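Long-range contacts in D-2-hydroxyacid dehydrogensase protein (Ketogulonicigenium vulgare, PDB 4LSW), which probably catalyses the NAD(P)-dependent interconversion of D-2-hydroxyacids and 2-oxoacids: residues V104-V109 against A161-G166; F144-G149 against D197-F202; L201-A206 against L229-R234; D218-L223 against G250-A255. All coordinates share one frame; numbering follows the deposited sequence.

Interaction 1 of 4, residues V104-V109 against A161-G166; sequences VADLGV and ARRLAG
The guanidinium of R163 has the methyl CB of A105 over one face, 3.7 Å above the plane and displaced toward the rim, while the carboxylate of D106 meets it at the edge. The two side chains cross at about a right angle. OD1 of D106 does all the gripping: it lies 2.7 Å from NE of R163, only 1° out of the guanidinium plane, in a salt bridge whose hydrogen bond has an N-H...O angle of 159°. NH2 of R163 adds a second, weak bond to the same OD1, at 3.0 Å. NH1 of R163 turns instead to E159, one turn back on its own helix. The contact joins helix 101-116 to helix 155-165, the helix that follows the first strand of the Rossmann-type nucleotide-binding domain; the short axes approach to 9.9 Å and cross at -47°. Beneath the ion pair the surface is apolar. V109 sets CG2 anti to its carbonyl carbon, and this methyl packs 3.9 Å from CB of R163 and 4.2 Å from CD2 of L164, whose other neighbours include A148 and V150 of the central sheet. An alanine in place of R163 would probably leave D106 without its charged mate on helix 155-165 and uncover the methyl of A105. CB of A105 also lies 3.9 Å from CD of R163, so the aliphatic arm shares in covering it.

Interaction 2 of 4, residues F144-G149 against D197-F202; sequences FGRRAG and DVDFLF
R147 places CG anti to its carbonyl carbon (chi1 -57°) and bends at chi3 (-57°), while D199 has CG anti to its own carbonyl carbon, and the guanidinium and carboxylate meet side-on. This occurs where strands 147-151 and 200-203 begin, neighbours in the parallel sheet of the Rossmann-type domain. NE of R147 reaches OD2 of D199 at 3.0 Å, and NH2 of R147 reaches OD1 of D199 at 2.8 Å. Both oxygens lie close to the guanidinium plane, yet both are approached from above the carboxylate plane. OD2 also accepts the backbone N of R147 through its anti lone pair, so one residue holds the carboxylate by three bonds. R146 completes the salt-bridge network more loosely, its NH2 3.5 Å from OD1 of D199, while its NH1 bonds to the carbonyl of R142. Backbone pairing continues the join: O of R147 accepts from N of both D199 and F200, and A148 and G149 bridge F200 and L201 in parallel register. CG1 of V198 packs against the backbone of G149, 3.5 Å from its N. Further on, O of G149 accepts N of F202 at 2.9 Å and lies in plane at the edge of the F202 ring.

Interaction 3 of 4, residues L201-A206 against L229-R234; sequences LFVTLA and LINISR
The carbonyl O of V203 draws two weak donors from the facing segment: OG of S233 at 2.9 Å and N of I232 at 3.5 Å. S233 has OG between its backbone N and carbonyl carbon (chi1 64°), which puts the hydroxyl between the two chains; there it also receives a weak bond from N of L205. Sound bonds precede this point. N of I230 donates to O of L201, and N of V203 to O of I230, the latter 2.8 Å long with an N-H...O angle of 169°. On the sheet face bearing F202 and I230, the two side chains lie side by side and point the same way. CD1 of I230 stands over the centre of the F202 ring, 4.0 Å from the centroid and 10° off the normal, a CH-pi contact. M112 of helix 101-116 touches both residues. The other face carries L201, V203 and L229, where CD1 of L229 sits 3.6 Å from CG2 of V203 and also packs on CD2 of L201. Past the strands, CG2 of T204 meets CD1 of I232, while OG1 of T204 bonds to the carbonyls of L151, at the end of strand 147-151, and G152, which opens what is probably the glycine-rich nucleotide-binding turn. O of A206 lies over one face of the R234 guanidinium. Strands 200-203 and 228-231, paired in parallel and connected through helix 217-223, form a beta-alpha-beta crossover, the repeating unit of the Rossmann fold.

Interaction 4 of 4, residues D218-L223 against G250-A255; sequences DVIEAL and GRLGSA
E221 and R251 face each other across a short salt bridge, NH2 of R251 lying 2.7 Å from OE2 of E221. It joins helix 217-223, the crossover helix of a Rossmann beta-alpha-beta unit, to the turn between helix 240-249 and strand 254-257. As a hydrogen bond the pair is weak: the N-H...O angle is 128° and the carboxylate and guanidinium planes stand 75° apart. Both groups have further partners. OE2 of E221 also pairs with R217, and NH1 of R251 with D249, so the charges are shared around a small cluster in which R217 and R251 come close as like charges. Replacing R251 by alanine would probably leave E221 with R217 as its remaining partner in the cluster and D249 without this mate. The backbone is bridged separately. One water donates to O of E221 at 2.8 Å and to O of R251 at 2.7 Å, satisfying a carbonyl on each side. Apart from these polar pairs, L252 supplies the apolar contact: CB packs 3.9 Å from CG2 of I220, the side chains crossing at about a right angle. CD1 of L252 comes 3.6 Å from both CG and CD2 of L223.

Interactions 2 and 3 share strand 200-203 and flank it on its two edges, pairing it with strands 147-151 and 228-231 in the seven-stranded parallel sheet; their centres are 13 Å apart. Interaction 1 packs on the sheet face that carries F202, where L164 and G108 touch its ring, and interaction 4 packs on the other, where L223 reaches L201 and L229. Accordingly, the centres of interactions 1 and 4 lie about 21 Å apart, without touching. Along the chain, interactions 1 and 2 alternate, as do 3 and 4, so successive strands and helices interlock into one layered domain, consistent with the nucleotide-binding half of a D-2-hydroxyacid dehydrogenase.

Interaction 1 of 4, residues V104-V109 against A161-G166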
loop_
_atom_site.group_PDB
_atom_site.type_symbol
_atom_site.label_atom_id
_atom_site.label_comp_id
_atom_site.label_asym_id
_atom_site.label_seq_id
_atom_site.Cartn_x
_atom_site.Cartn_y
_atom_site.Cartn_z
ATOM N N VAL A 104 -5.856 -4.751 -3.711
ATOM C CA VAL A 104 -4.481 -4.424 -4.063
ATOM C C VAL A 104 -3.939 -5.467 -5.038
ATOM O O VAL A 104 -3.356 -5.130 -6.066
ATOM C CB VAL A 104 -3.580 -4.328 -2.811
ATOM C CG1 VAL A 104 -2.121 -4.197 -3.212
ATOM C CG2 VAL A 104 -3.996 -3.132 -1.951
ATOM N N ALA A 105 -4.196 -6.735 -4.740
ATOM C CA ALA A 105 -3.741 -7.812 -5.612
ATOM C C ALA A 105 -4.400 -7.710 -6.990
ATOM O O ALA A 105 -3.731 -7.889 -8.017
ATOM C CB ALA A 105 -4.009 -9.163 -4.979
ATOM N N ASP A 106 -5.699 -7.411 -7.014
ATOM C CA ASP A 106 -6.395 -7.195 -8.278
ATOM C C ASP A 106 -5.706 -6.133 -9.131
ATOM O O ASP A 106 -5.494 -6.346 -10.321
ATOM C CB ASP A 106 -7.853 -6.747 -8.055
ATOM C CG ASP A 106 -8.812 -7.886 -7.746
ATOM O OD1 ASP A 106 -8.389 -9.028 -7.482
ATOM O OD2 ASP A 106 -10.029 -7.594 -7.740
ATOM N N LEU A 107 -5.354 -4.986 -8.541
ATOM C CA LEU A 107 -4.775 -3.922 -9.355
ATOM C C LEU A 107 -3.396 -4.321 -9.872
ATOM O O LEU A 107 -3.073 -4.070 -11.020
ATOM C CB LEU A 107 -4.722 -2.577 -8.629
ATOM C CG LEU A 107 -4.398 -1.431 -9.600
ATOM C CD1 LEU A 107 -5.579 -1.078 -10.504
ATOM C CD2 LEU A 107 -3.861 -0.168 -8.907
ATOM N N GLY A 108 -2.601 -4.982 -9.033
ATOM C CA GLY A 108 -1.287 -5.436 -9.469
ATOM C C GLY A 108 -1.356 -6.317 -10.710
ATOM O O GLY A 108 -0.644 -6.106 -11.690
ATOM N N VAL A 109 -2.242 -7.306 -10.671
ATOM C CA VAL A 109 -2.398 -8.206 -11.802
ATOM C C VAL A 109 -2.959 -7.475 -13.028
ATOM O O VAL A 109 -2.511 -7.688 -14.153
ATOM C CB VAL A 109 -3.268 -9.404 -11.399
ATOM C CG1 VAL A 109 -3.571 -10.278 -12.592
ATOM C CG2 VAL A 109 -2.550 -10.193 -10.327
ATOM N N ALA A 161 -0.316 -14.255 -6.261
ATOM C CA ALA A 161 0.014 -15.568 -6.784
ATOM C C ALA A 161 -1.225 -16.395 -7.135
ATOM O O ALA A 161 -1.228 -17.101 -8.142
ATOM C CB ALA A 161 0.903 -16.306 -5.791
ATOM N N ARG A 162 -2.269 -16.300 -6.310
ATOM C CA ARG A 162 -3.510 -17.038 -6.574
ATOM C C ARG A 162 -4.116 -16.599 -7.898
ATOM O O ARG A 162 -4.587 -17.432 -8.684
ATOM C CB ARG A 162 -4.515 -16.865 -5.437
ATOM C CG ARG A 162 -4.058 -17.521 -4.140
ATOM C CD ARG A 162 -5.056 -17.286 -3.021
ATOM N NE ARG A 162 -6.270 -18.050 -3.263
ATOM C CZ ARG A 162 -7.488 -17.529 -3.366
ATOM N NH1 ARG A 162 -7.678 -16.222 -3.229
ATOM N NH2 ARG A 162 -8.523 -18.327 -3.597
ATOM N N ARG A 163 -4.080 -15.294 -8.150
ATOM C CA ARG A 163 -4.599 -14.749 -9.407
ATOM C C ARG A 163 -3.730 -15.168 -10.586
ATOM O O ARG A 163 -4.237 -15.484 -11.660
ATOM C CB ARG A 163 -4.721 -13.222 -9.335
ATOM C CG ARG A 163 -5.893 -12.754 -8.474
ATOM C CD ARG A 163 -5.520 -11.480 -7.744
ATOM N NE ARG A 163 -6.656 -10.988 -6.972
ATOM C CZ ARG A 163 -7.044 -11.491 -5.806
ATOM N NH1 ARG A 163 -6.392 -12.519 -5.269
ATOM N NH2 ARG A 163 -8.092 -10.974 -5.180
ATOM N N LEU A 164 -2.410 -15.165 -10.401
ATOM C CA LEU A 164 -1.502 -15.572 -11.477
ATOM C C LEU A 164 -1.681 -17.042 -11.853
ATOM O O LEU A 164 -1.496 -17.416 -13.015
ATOM C CB LEU A 164 -0.051 -15.307 -11.099
ATOM C CG LEU A 164 0.324 -13.867 -10.786
ATOM C CD1 LEU A 164 1.758 -13.798 -10.257
ATOM C CD2 LEU A 164 0.122 -12.950 -12.010
ATOM N N ALA A 165 -2.024 -17.879 -10.878
ATOM C CA ALA A 165 -2.210 -19.307 -11.150
ATOM C C ALA A 165 -3.356 -19.565 -12.128
ATOM O O ALA A 165 -3.308 -20.527 -12.894
ATOM C CB ALA A 165 -2.421 -20.084 -9.842
ATOM N N GLY A 166 -4.374 -18.706 -12.104
ATOM C CA GLY A 166 -5.496 -18.829 -13.026
ATOM C C GLY A 166 -5.089 -18.550 -14.469
ATOM O O GLY A 166 -5.789 -18.959 -15.411
#

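Interaction 2 of 4, residues F144-G149 against D197-F202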
loop_
_atom_site.group_PDB
_atom_site.type_symbol
_atom_site.label_atom_id
_atom_site.label_comp_id
_atom_site.label_asym_id
_atom_site.label_seq_id
_atom_site.Cartn_x
_atom_site.Cartn_y
_atom_site.Cartn_z
ATOM N N PHE A 144 -0.272 -15.223 -20.284
ATOM C CA PHE A 144 -0.548 -16.553 -19.742
ATOM C C PHE A 144 0.560 -17.558 -20.030
ATOM O O PHE A 144 1.199 -17.520 -21.084
ATOM C CB PHE A 144 -1.906 -17.107 -20.233
ATOM C CG PHE A 144 -1.851 -17.736 -21.613
ATOM C CD1 PHE A 144 -1.986 -16.956 -22.751
ATOM C CD2 PHE A 144 -1.657 -19.109 -21.761
ATOM C CE1 PHE A 144 -1.921 -17.526 -24.019
ATOM C CE2 PHE A 144 -1.594 -19.687 -23.028
ATOM C CZ PHE A 144 -1.724 -18.889 -24.157
ATOM N N GLY A 145 0.779 -18.455 -19.073
ATOM C CA GLY A 145 1.736 -19.535 -19.235
ATOM C C GLY A 145 3.194 -19.133 -19.066
ATOM O O GLY A 145 4.075 -19.996 -19.092
ATOM N N ARG A 146 3.456 -17.844 -18.880
ATOM C CA ARG A 146 4.824 -17.355 -18.772
ATOM C C ARG A 146 5.268 -17.349 -17.305
ATOM O O ARG A 146 4.567 -17.879 -16.442
ATOM C CB ARG A 146 4.956 -15.990 -19.452
ATOM C CG ARG A 146 4.642 -16.067 -20.972
ATOM C CD ARG A 146 4.854 -14.743 -21.676
ATOM N NE ARG A 146 6.255 -14.326 -21.675
ATOM C CZ ARG A 146 6.664 -13.083 -21.905
ATOM N NH1 ARG A 146 5.785 -12.123 -22.156
ATOM N NH2 ARG A 146 7.958 -12.795 -21.884
ATOM N N ARG A 147 6.443 -16.791 -17.026
ATOM C CA ARG A 147 7.045 -16.929 -15.707
ATOM C C ARG A 147 6.867 -15.663 -14.874
ATOM O O ARG A 147 7.160 -14.566 -15.343
ATOM C CB ARG A 147 8.537 -17.250 -15.862
ATOM C CG ARG A 147 8.814 -18.519 -16.689
ATOM C CD ARG A 147 10.278 -18.567 -17.105
ATOM N NE ARG A 147 10.654 -17.371 -17.852
ATOM C CZ ARG A 147 11.900 -17.058 -18.198
ATOM N NH1 ARG A 147 12.908 -17.852 -17.868
ATOM N NH2 ARG A 147 12.135 -15.942 -18.881
ATOM N N ALA A 148 6.383 -15.826 -13.646
ATOM C CA ALA A 148 6.157 -14.696 -12.755
ATOM C C ALA A 148 6.792 -14.943 -11.404
ATOM O O ALA A 148 6.718 -16.051 -10.878
ATOM C CB ALA A 148 4.649 -14.427 -12.608
ATOM N N GLY A 149 7.401 -13.896 -10.857
ATOM C CA GLY A 149 7.992 -13.965 -9.536
ATOM C C GLY A 149 7.279 -13.001 -8.619
ATOM O O GLY A 149 6.900 -11.906 -9.032
ATOM N N ASP A 197 14.964 -15.534 -13.451
ATOM C CA ASP A 197 14.199 -16.604 -14.083
ATOM C C ASP A 197 12.740 -16.260 -14.370
ATOM O O ASP A 197 11.950 -17.160 -14.641
ATOM C CB ASP A 197 14.242 -17.869 -13.218
ATOM C CG ASP A 197 15.635 -18.434 -13.082
ATOM O OD1 ASP A 197 16.445 -18.214 -13.999
ATOM O OD2 ASP A 197 15.914 -19.090 -12.054
ATOM N N VAL A 198 12.367 -14.985 -14.302
ATOM C CA VAL A 198 10.964 -14.618 -14.565
ATOM C C VAL A 198 10.797 -13.519 -15.603
ATOM O O VAL A 198 11.729 -12.764 -15.878
ATOM C CB VAL A 198 10.189 -14.231 -13.278
ATOM C CG1 VAL A 198 10.266 -15.336 -12.262
ATOM C CG2 VAL A 198 10.719 -12.916 -12.695
ATOM N N ASP A 199 9.587 -13.432 -16.157
ATOM C CA ASP A 199 9.237 -12.438 -17.147
ATOM C C ASP A 199 8.520 -11.239 -16.521
ATOM O O ASP A 199 8.520 -10.150 -17.085
ATOM C CB ASP A 199 8.347 -13.080 -18.216
ATOM C CG ASP A 199 8.995 -14.302 -18.841
ATOM O OD1 ASP A 199 10.056 -14.118 -19.464
ATOM O OD2 ASP A 199 8.477 -15.436 -18.698
ATOM N N PHE A 200 7.916 -11.454 -15.355
ATOM C CA PHE A 200 7.151 -10.439 -14.644
ATOM C C PHE A 200 7.518 -10.575 -13.182
ATOM O O PHE A 200 7.492 -11.682 -12.653
ATOM C CB PHE A 200 5.643 -10.698 -14.785
ATOM C CG PHE A 200 5.158 -10.788 -16.203
ATOM C CD1 PHE A 200 4.785 -9.643 -16.893
ATOM C CD2 PHE A 200 5.058 -12.018 -16.843
ATOM C CE1 PHE A 200 4.315 -9.720 -18.205
ATOM C CE2 PHE A 200 4.601 -12.099 -18.161
ATOM C CZ PHE A 200 4.223 -10.955 -18.835
ATOM N N LEU A 201 7.887 -9.473 -12.536
ATOM C CA LEU A 201 8.235 -9.502 -11.109
ATOM C C LEU A 201 7.340 -8.546 -10.337
ATOM O O LEU A 201 7.317 -7.339 -10.621
ATOM C CB LEU A 201 9.696 -9.087 -10.896
ATOM C CG LEU A 201 10.193 -9.045 -9.450
ATOM C CD1 LEU A 201 10.167 -10.431 -8.828
ATOM C CD2 LEU A 201 11.600 -8.453 -9.381
ATOM N N PHE A 202 6.593 -9.082 -9.384
ATOM C CA PHE A 202 5.716 -8.268 -8.552
ATOM C C PHE A 202 6.416 -7.943 -7.251
ATOM O O PHE A 202 6.920 -8.843 -6.577
ATOM C CB PHE A 202 4.422 -9.034 -8.242
ATOM C CG PHE A 202 3.520 -9.201 -9.428
ATOM C CD1 PHE A 202 3.733 -10.227 -10.348
ATOM C CD2 PHE A 202 2.469 -8.322 -9.636
ATOM C CE1 PHE A 202 2.905 -10.383 -11.449
ATOM C CE2 PHE A 202 1.637 -8.479 -10.738
ATOM C CZ PHE A 202 1.856 -9.506 -11.639
HETATM O O HOH W 1 8.489 -16.743 -21.245
#

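Interaction 3 of 4, residues L201-A206 against L229-R234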
loop_
_atom_site.group_PDB
_atom_site.type_symbol
_atom_site.label_atom_id
_atom_site.label_comp_id
_atom_site.label_asym_id
_atom_site.label_seq_id
_atom_site.Cartn_x
_atom_site.Cartn_y
_atom_site.Cartn_z
ATOM N N LEU A 201 7.887 -9.473 -12.536
ATOM C CA LEU A 201 8.235 -9.502 -11.109
ATOM C C LEU A 201 7.340 -8.546 -10.337
ATOM O O LEU A 201 7.317 -7.339 -10.621
ATOM C CB LEU A 201 9.696 -9.087 -10.896
ATOM C CG LEU A 201 10.193 -9.045 -9.450
ATOM C CD1 LEU A 201 10.167 -10.431 -8.828
ATOM C CD2 LEU A 201 11.600 -8.453 -9.381
ATOM N N PHE A 202 6.593 -9.082 -9.384
ATOM C CA PHE A 202 5.716 -8.268 -8.552
ATOM C C PHE A 202 6.416 -7.943 -7.251
ATOM O O PHE A 202 6.920 -8.843 -6.577
ATOM C CB PHE A 202 4.422 -9.034 -8.242
ATOM C CG PHE A 202 3.520 -9.201 -9.428
ATOM C CD1 PHE A 202 3.733 -10.227 -10.348
ATOM C CD2 PHE A 202 2.469 -8.322 -9.636
ATOM C CE1 PHE A 202 2.905 -10.383 -11.449
ATOM C CE2 PHE A 202 1.637 -8.479 -10.738
ATOM C CZ PHE A 202 1.856 -9.506 -11.639
ATOM N N VAL A 203 6.433 -6.667 -6.885
ATOM C CA VAL A 203 7.014 -6.258 -5.613
ATOM C C VAL A 203 5.888 -6.036 -4.616
ATOM O O VAL A 203 5.104 -5.081 -4.733
ATOM C CB VAL A 203 7.853 -4.994 -5.761
ATOM C CG1 VAL A 203 8.514 -4.651 -4.432
ATOM C CG2 VAL A 203 8.898 -5.202 -6.834
ATOM N N THR A 204 5.795 -6.964 -3.668
ATOM C CA THR A 204 4.716 -7.008 -2.692
ATOM C C THR A 204 5.332 -7.210 -1.314
ATOM O O THR A 204 4.946 -8.098 -0.563
ATOM C CB THR A 204 3.708 -8.135 -3.030
ATOM O OG1 THR A 204 4.414 -9.346 -3.321
ATOM C CG2 THR A 204 2.904 -7.761 -4.259
ATOM N N LEU A 205 6.315 -6.369 -1.012
ATOM C CA LEU A 205 7.001 -6.369 0.277
ATOM C C LEU A 205 6.284 -5.435 1.239
ATOM O O LEU A 205 6.215 -4.230 1.002
ATOM C CB LEU A 205 8.437 -5.881 0.103
ATOM C CG LEU A 205 9.409 -6.789 -0.635
ATOM C CD1 LEU A 205 10.667 -6.016 -1.033
ATOM C CD2 LEU A 205 9.766 -7.996 0.229
ATOM N N ALA A 206 5.769 -5.993 2.330
ATOM C CA ALA A 206 4.952 -5.235 3.271
ATOM C C ALA A 206 5.793 -4.326 4.166
ATOM O O ALA A 206 5.339 -3.254 4.576
ATOM C CB ALA A 206 4.092 -6.174 4.107
ATOM N N LEU A 229 8.643 -5.023 -14.282
ATOM C CA LEU A 229 8.551 -4.828 -12.846
ATOM C C LEU A 229 7.198 -4.216 -12.498
ATOM O O LEU A 229 6.817 -3.198 -13.080
ATOM C CB LEU A 229 9.673 -3.890 -12.381
ATOM C CG LEU A 229 9.778 -3.684 -10.866
ATOM C CD1 LEU A 229 10.297 -4.942 -10.163
ATOM C CD2 LEU A 229 10.659 -2.470 -10.551
ATOM N N ILE A 230 6.462 -4.840 -11.577
ATOM C CA ILE A 230 5.186 -4.287 -11.137
ATOM C C ILE A 230 5.275 -3.967 -9.661
ATOM O O ILE A 230 5.504 -4.857 -8.857
ATOM C CB ILE A 230 4.002 -5.264 -11.368
ATOM C CG1 ILE A 230 3.899 -5.659 -12.847
ATOM C CG2 ILE A 230 2.690 -4.645 -10.884
ATOM C CD1 ILE A 230 4.579 -6.987 -13.184
ATOM N N ASN A 231 5.121 -2.698 -9.300
ATOM C CA ASN A 231 5.185 -2.326 -7.902
ATOM C C ASN A 231 3.881 -1.796 -7.339
ATOM O O ASN A 231 3.364 -0.773 -7.815
ATOM C CB ASN A 231 6.295 -1.317 -7.620
ATOM C CG ASN A 231 6.494 -1.123 -6.151
ATOM O OD1 ASN A 231 6.111 -1.977 -5.345
ATOM N ND2 ASN A 231 7.065 0.016 -5.773
ATOM N N ILE A 232 3.362 -2.499 -6.328
ATOM C CA ILE A 232 2.145 -2.072 -5.612
ATOM C C ILE A 232 2.377 -1.973 -4.097
ATOM O O ILE A 232 1.423 -1.868 -3.318
ATOM C CB ILE A 232 0.950 -3.013 -5.904
ATOM C CG1 ILE A 232 1.347 -4.474 -5.651
ATOM C CG2 ILE A 232 0.454 -2.818 -7.330
ATOM C CD1 ILE A 232 0.240 -5.480 -5.936
ATOM N N SER A 233 3.647 -1.988 -3.686
ATOM C CA SER A 233 4.036 -1.866 -2.276
ATOM C C SER A 233 4.983 -0.681 -2.124
ATOM O O SER A 233 5.223 0.010 -3.087
ATOM C CB SER A 233 4.721 -3.147 -1.799
ATOM O OG SER A 233 5.933 -3.360 -2.505
ATOM N N ARG A 234 5.547 -0.463 -0.943
ATOM C CA ARG A 234 6.208 0.822 -0.665
ATOM C C ARG A 234 7.318 1.233 -1.641
ATOM O O ARG A 234 8.024 0.389 -2.203
ATOM C CB ARG A 234 6.721 0.859 0.771
ATOM C CG ARG A 234 7.723 -0.226 1.090
ATOM C CD ARG A 234 8.107 -0.194 2.559
ATOM N NE ARG A 234 6.964 -0.441 3.434
ATOM C CZ ARG A 234 7.050 -0.595 4.754
ATOM N NH1 ARG A 234 8.230 -0.532 5.353
ATOM N NH2 ARG A 234 5.960 -0.822 5.477
HETATM O O HOH W 2 5.010 -2.152 1.478
#

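Interaction 4 of 4, residues D218-L223 against G250-A255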
loop_
_atom_site.group_PDB
_atom_site.type_symbol
_atom_site.label_atom_id
_atom_site.label_comp_id
_atom_site.label_asym_id
_atom_site.label_seq_id
_atom_site.Cartn_x
_atom_site.Cartn_y
_atom_site.Cartn_z
ATOM N N ASP A 218 21.108 -4.671 -9.440
ATOM C CA ASP A 218 21.321 -6.079 -9.751
ATOM C C ASP A 218 20.010 -6.838 -9.983
ATOM O O ASP A 218 19.917 -7.649 -10.907
ATOM C CB ASP A 218 22.179 -6.769 -8.675
ATOM C CG ASP A 218 23.628 -6.319 -8.701
ATOM O OD1 ASP A 218 24.089 -5.854 -9.758
ATOM O OD2 ASP A 218 24.293 -6.444 -7.654
ATOM N N VAL A 219 19.006 -6.567 -9.152
ATOM C CA VAL A 219 17.707 -7.226 -9.320
ATOM C C VAL A 219 17.074 -6.776 -10.628
ATOM O O VAL A 219 16.569 -7.591 -11.400
ATOM C CB VAL A 219 16.765 -6.913 -8.157
ATOM C CG1 VAL A 219 15.362 -7.474 -8.434
ATOM C CG2 VAL A 219 17.332 -7.500 -6.880
ATOM N N ILE A 220 17.120 -5.472 -10.874
ATOM C CA ILE A 220 16.532 -4.894 -12.074
ATOM C C ILE A 220 17.193 -5.449 -13.334
ATOM O O ILE A 220 16.529 -5.782 -14.315
ATOM C CB ILE A 220 16.599 -3.355 -12.023
ATOM C CG1 ILE A 220 15.701 -2.844 -10.890
ATOM C CG2 ILE A 220 16.192 -2.770 -13.365
ATOM C CD1 ILE A 220 15.951 -1.395 -10.508
ATOM N N GLU A 221 18.516 -5.574 -13.302
ATOM C CA GLU A 221 19.246 -6.085 -14.459
ATOM C C GLU A 221 18.950 -7.559 -14.703
ATOM O O GLU A 221 18.856 -8.005 -15.843
ATOM C CB GLU A 221 20.754 -5.850 -14.298
ATOM C CG GLU A 221 21.108 -4.389 -14.467
ATOM C CD GLU A 221 22.582 -4.142 -14.652
ATOM O OE1 GLU A 221 23.409 -5.037 -14.350
ATOM O OE2 GLU A 221 22.906 -3.030 -15.104
ATOM N N ALA A 222 18.801 -8.306 -13.622
ATOM C CA ALA A 222 18.438 -9.711 -13.724
ATOM C C ALA A 222 17.021 -9.900 -14.279
ATOM O O ALA A 222 16.755 -10.874 -14.986
ATOM C CB ALA A 222 18.609 -10.415 -12.374
ATOM N N LEU A 223 16.125 -8.973 -13.956
ATOM C CA LEU A 223 14.771 -9.011 -14.492
ATOM C C LEU A 223 14.834 -8.881 -16.015
ATOM O O LEU A 223 14.139 -9.601 -16.731
ATOM C CB LEU A 223 13.916 -7.915 -13.857
ATOM C CG LEU A 223 12.432 -7.863 -14.214
ATOM C CD1 LEU A 223 11.835 -9.268 -14.122
ATOM C CD2 LEU A 223 11.741 -6.894 -13.285
ATOM N N GLY A 250 17.163 0.309 -21.694
ATOM C CA GLY A 250 16.658 -0.946 -22.218
ATOM C C GLY A 250 17.117 -2.164 -21.430
ATOM O O GLY A 250 16.847 -3.293 -21.827
ATOM N N ARG A 251 17.813 -1.941 -20.315
ATOM C CA ARG A 251 18.219 -3.037 -19.441
ATOM C C ARG A 251 17.025 -3.671 -18.709
ATOM O O ARG A 251 17.083 -4.835 -18.307
ATOM C CB ARG A 251 19.291 -2.585 -18.441
ATOM C CG ARG A 251 20.676 -2.401 -19.051
ATOM C CD ARG A 251 21.714 -1.943 -18.025
ATOM N NE ARG A 251 21.517 -0.540 -17.655
ATOM C CZ ARG A 251 21.238 -0.106 -16.430
ATOM N NH1 ARG A 251 21.054 1.196 -16.225
ATOM N NH2 ARG A 251 21.150 -0.942 -15.408
ATOM N N LEU A 252 15.961 -2.892 -18.528
ATOM C CA LEU A 252 14.682 -3.411 -18.047
ATOM C C LEU A 252 13.659 -3.111 -19.115
ATOM O O LEU A 252 13.621 -1.999 -19.647
ATOM C CB LEU A 252 14.255 -2.732 -16.746
ATOM C CG LEU A 252 12.881 -3.206 -16.231
ATOM C CD1 LEU A 252 12.895 -4.709 -15.953
ATOM C CD2 LEU A 252 12.499 -2.435 -15.003
ATOM N N GLY A 253 12.812 -4.092 -19.408
ATOM C CA GLY A 253 11.824 -3.947 -20.465
ATOM C C GLY A 253 10.727 -2.937 -20.193
ATOM O O GLY A 253 10.426 -2.105 -21.056
ATOM N N SER A 254 10.118 -3.012 -19.014
ATOM C CA SER A 254 9.003 -2.134 -18.686
ATOM C C SER A 254 8.704 -2.162 -17.197
ATOM O O SER A 254 9.202 -3.022 -16.469
ATOM C CB SER A 254 7.746 -2.523 -19.478
ATOM O OG SER A 254 7.312 -3.829 -19.130
ATOM N N ALA A 255 7.884 -1.218 -16.751
ATOM C CA ALA A 255 7.476 -1.147 -15.365
ATOM C C ALA A 255 6.043 -0.669 -15.272
ATOM O O ALA A 255 5.572 0.093 -16.118
ATOM C CB ALA A 255 8.394 -0.215 -14.588
HETATM O O HOH W 3 19.384 -6.287 -18.032
#